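Local coordinates for p-47 protein (Clostridium botulinum E1 str. 'BoNT E Beluga', PDB 5WIX) that is of unknown function but adopts a TULIP-domain fold like that of bactericidal/permeability-increasing protein, and so may bind lipids or other hydrophobic ligands, at residues 332-336 against 383-388. Sequence-based numbering, arbitrary orientation.
Sequences LNMEC and SLKSFR
Strand 332-336, extended throughout, runs over helix 383-388 in roughly the same N-to-C direction: the axes come within 9.3 Å and cross at -33°. The CA atoms of Leu-332 and Leu-384 lie 7.0 Å apart and those of Cys-336 and Arg-388 6.8 Å; Leu-332 CA to Cys-336 CA spans 13.0 Å, Leu-384 CA to Arg-388 CA 6.4 Å. Phe-387 N hydrogen-bonds Ser-383 O (3.0 Å) and Arg-388 N hydrogen-bonds Leu-384 O (3.1 Å). Strand alternation sends Leu-332, Met-334 and Cys-336 toward the helix. Leu-332 (m, t) brings CD1 to 3.7 Å from Ser-383 CB and 3.9 Å from Phe-387 CE2, while its CB packs 4.0 Å from Leu-384 CD2. Leu-384 (m, t) starts sideways but its end comes nearer the strand, CD2 also 4.2 Å from Met-334 CB. Met-334 (t, t, p) ends at the base of Phe-387 and Arg-388: CE sits 3.5 Å from Phe-387 CB and 3.4 Å from Arg-388 N, with SD 3.8 Å from Arg-388 CB. Cys-336 SG meets Arg-388 CG at 4.1 Å; beyond this the arginine leads away. The contact is apolar packing, burying 366 Å², of a long helix in the concave side of a curled antiparallel sheet, consistent with the TULIP fold. Strand 328-343 is hydrogen-bonded between strands 311-322 and 348-363, through Met-334 with Leu-316 and Asn-333 with Glu-360 among others. Helix 370-390 also packs on strands 288-290 and 293-307; Phe-387 touches Ile-299 and meets Trp-285 edge-to-face, and Arg-388 lies against Met-359 of strand 348-363.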
ATOM      1  N   LEU A 332      23.490   2.672  31.767  1.00 78.08           N
ATOM      2  CA  LEU A 332      23.457   3.316  30.460  1.00 88.97           C
ATOM      3  C   LEU A 332      22.031   3.750  30.037  1.00104.88           C
ATOM      4  O   LEU A 332      21.129   2.912  29.948  1.00102.98           O
ATOM      5  CB  LEU A 332      24.037   2.364  29.412  1.00 70.93           C
ATOM      6  CG  LEU A 332      25.431   1.793  29.644  1.00 73.09           C
ATOM      7  CD1 LEU A 332      25.851   0.855  28.511  1.00 58.66           C
ATOM      8  CD2 LEU A 332      26.423   2.932  29.781  1.00 91.38           C
ATOM      9  N   ASN A 333      21.833   5.044  29.774  1.00109.37           N
ATOM     10  CA  ASN A 333      20.552   5.548  29.249  1.00100.71           C
ATOM     11  C   ASN A 333      20.725   6.394  27.986  1.00 93.59           C
ATOM     12  O   ASN A 333      21.495   7.355  27.986  1.00105.77           O
ATOM     13  CB  ASN A 333      19.820   6.388  30.298  1.00 96.85           C
ATOM     14  CG  ASN A 333      19.364   5.575  31.499  1.00112.70           C
ATOM     15  OD1 ASN A 333      18.173   5.288  31.650  1.00107.31           O
ATOM     16  ND2 ASN A 333      20.310   5.215  32.376  1.00114.06           N
ATOM     17  N   MET A 334      20.000   6.057  26.921  1.00 95.23           N
ATOM     18  CA  MET A 334      20.015   6.875  25.704  1.00 86.16           C
ATOM     19  C   MET A 334      18.622   7.222  25.169  1.00 80.63           C
ATOM     20  O   MET A 334      17.706   6.405  25.219  1.00 85.79           O
ATOM     21  CB  MET A 334      20.807   6.173  24.598  1.00 71.63           C
ATOM     22  CG  MET A 334      21.029   7.025  23.373  1.00 63.76           C
ATOM     23  SD  MET A 334      22.259   6.342  22.248  1.00 89.87           S
ATOM     24  CE  MET A 334      21.321   4.938  21.685  1.00 53.18           C
ATOM     25  N   GLU A 335      18.468   8.449  24.676  1.00 92.47           N
ATOM     26  CA  GLU A 335      17.365   8.782  23.768  1.00 91.63           C
ATOM     27  C   GLU A 335      17.962   9.315  22.473  1.00 90.11           C
ATOM     28  O   GLU A 335      18.824  10.198  22.496  1.00 97.27           O
ATOM     29  CB  GLU A 335      16.399   9.804  24.359  1.00 92.93           C
ATOM     30  CG  GLU A 335      15.204  10.087  23.427  1.00111.32           C
ATOM     31  CD  GLU A 335      14.285  11.217  23.896  1.00114.70           C
ATOM     32  OE1 GLU A 335      13.051  11.012  23.941  1.00116.80           O
ATOM     33  OE2 GLU A 335      14.791  12.318  24.195  1.00122.45           O
ATOM     34  N   CYS A 336      17.510   8.778  21.343  1.00 76.46           N
ATOM     35  CA  CYS A 336      18.156   9.073  20.065  1.00 84.00           C
ATOM     36  C   CYS A 336      17.188   9.051  18.892  1.00 87.93           C
ATOM     37  O   CYS A 336      16.666   7.991  18.510  1.00 82.84           O
ATOM     38  CB  CYS A 336      19.293   8.079  19.802  1.00 67.30           C
ATOM     39  SG  CYS A 336      20.126   8.313  18.214  1.00 83.00           S
ATOM     40  N   SER A 383      30.004   2.360  24.885  1.00 70.65           N
ATOM     41  CA  SER A 383      28.881   1.476  24.638  1.00 72.80           C
ATOM     42  C   SER A 383      27.727   2.267  24.063  1.00 79.87           C
ATOM     43  O   SER A 383      27.077   1.825  23.115  1.00 91.72           O
ATOM     44  CB  SER A 383      28.465   0.764  25.927  1.00 76.39           C
ATOM     45  OG  SER A 383      29.405  -0.251  26.280  1.00 66.45           O
ATOM     46  N   LEU A 384      27.492   3.446  24.635  1.00 82.72           N
ATOM     47  CA  LEU A 384      26.413   4.317  24.175  1.00 76.06           C
ATOM     48  C   LEU A 384      26.607   4.657  22.696  1.00 79.16           C
ATOM     49  O   LEU A 384      25.658   4.605  21.892  1.00 73.70           O
ATOM     50  CB  LEU A 384      26.349   5.584  25.025  1.00 66.10           C
ATOM     51  CG  LEU A 384      25.756   5.390  26.427  1.00 78.48           C
ATOM     52  CD1 LEU A 384      25.755   6.684  27.249  1.00 75.38           C
ATOM     53  CD2 LEU A 384      24.341   4.823  26.323  1.00 82.50           C
ATOM     54  N   LYS A 385      27.847   4.973  22.337  1.00 67.70           N
ATOM     55  CA  LYS A 385      28.168   5.245  20.947  1.00 64.19           C
ATOM     56  C   LYS A 385      27.798   4.039  20.109  1.00 67.84           C
ATOM     57  O   LYS A 385      27.098   4.171  19.111  1.00 83.49           O
ATOM     58  CB  LYS A 385      29.646   5.625  20.797  1.00 50.73           C
ATOM     59  CG  LYS A 385      29.959   6.955  21.513  1.00 77.00           C
ATOM     60  CD  LYS A 385      31.402   7.436  21.335  1.00 74.36           C
ATOM     61  CE  LYS A 385      31.612   8.816  21.988  1.00 74.20           C
ATOM     62  NZ  LYS A 385      33.014   9.318  21.821  1.00 73.35           N
ATOM     63  N   SER A 386      28.216   2.864  20.559  1.00 81.85           N
ATOM     64  CA  SER A 386      27.920   1.641  19.835  1.00 79.89           C
ATOM     65  C   SER A 386      26.436   1.526  19.532  1.00 67.69           C
ATOM     66  O   SER A 386      26.073   1.157  18.425  1.00 81.79           O
ATOM     67  CB  SER A 386      28.379   0.411  20.622  1.00 67.92           C
ATOM     68  OG  SER A 386      28.802  -0.610  19.722  1.00 57.91           O
ATOM     69  N   PHE A 387      25.603   1.863  20.518  1.00 57.03           N
ATOM     70  CA  PHE A 387      24.146   1.778  20.395  1.00 71.54           C
ATOM     71  C   PHE A 387      23.603   2.685  19.285  1.00 74.46           C
ATOM     72  O   PHE A 387      23.067   2.225  18.261  1.00 54.28           O
ATOM     73  CB  PHE A 387      23.475   2.170  21.709  1.00 69.94           C
ATOM     74  CG  PHE A 387      23.752   1.243  22.843  1.00 80.68           C
ATOM     75  CD1 PHE A 387      24.273  -0.021  22.618  1.00 84.05           C
ATOM     76  CD2 PHE A 387      23.473   1.636  24.148  1.00 86.87           C
ATOM     77  CE1 PHE A 387      24.519  -0.871  23.678  1.00 87.41           C
ATOM     78  CE2 PHE A 387      23.714   0.793  25.216  1.00 69.60           C
ATOM     79  CZ  PHE A 387      24.237  -0.460  24.983  1.00 76.00           C
ATOM     80  N   ARG A 388      23.730   3.983  19.538  1.00 67.02           N
ATOM     81  CA  ARG A 388      23.443   4.998  18.547  1.00 75.32           C
ATOM     82  C   ARG A 388      23.902   4.596  17.146  1.00 77.21           C
ATOM     83  O   ARG A 388      23.116   4.584  16.209  1.00 77.62           O
ATOM     84  CB  ARG A 388      24.101   6.317  18.943  1.00 74.55           C
ATOM     85  CG  ARG A 388      24.063   7.336  17.835  1.00 78.42           C
ATOM     86  CD  ARG A 388      24.623   8.652  18.277  1.00 76.24           C
ATOM     87  NE  ARG A 388      26.055   8.561  18.472  1.00 94.42           N
ATOM     88  CZ  ARG A 388      26.769   9.453  19.146  1.00106.37           C
ATOM     89  NH1 ARG A 388      26.167  10.508  19.701  1.00 85.28           N
ATOM     90  NH2 ARG A 388      28.084   9.279  19.271  1.00115.14           N
TER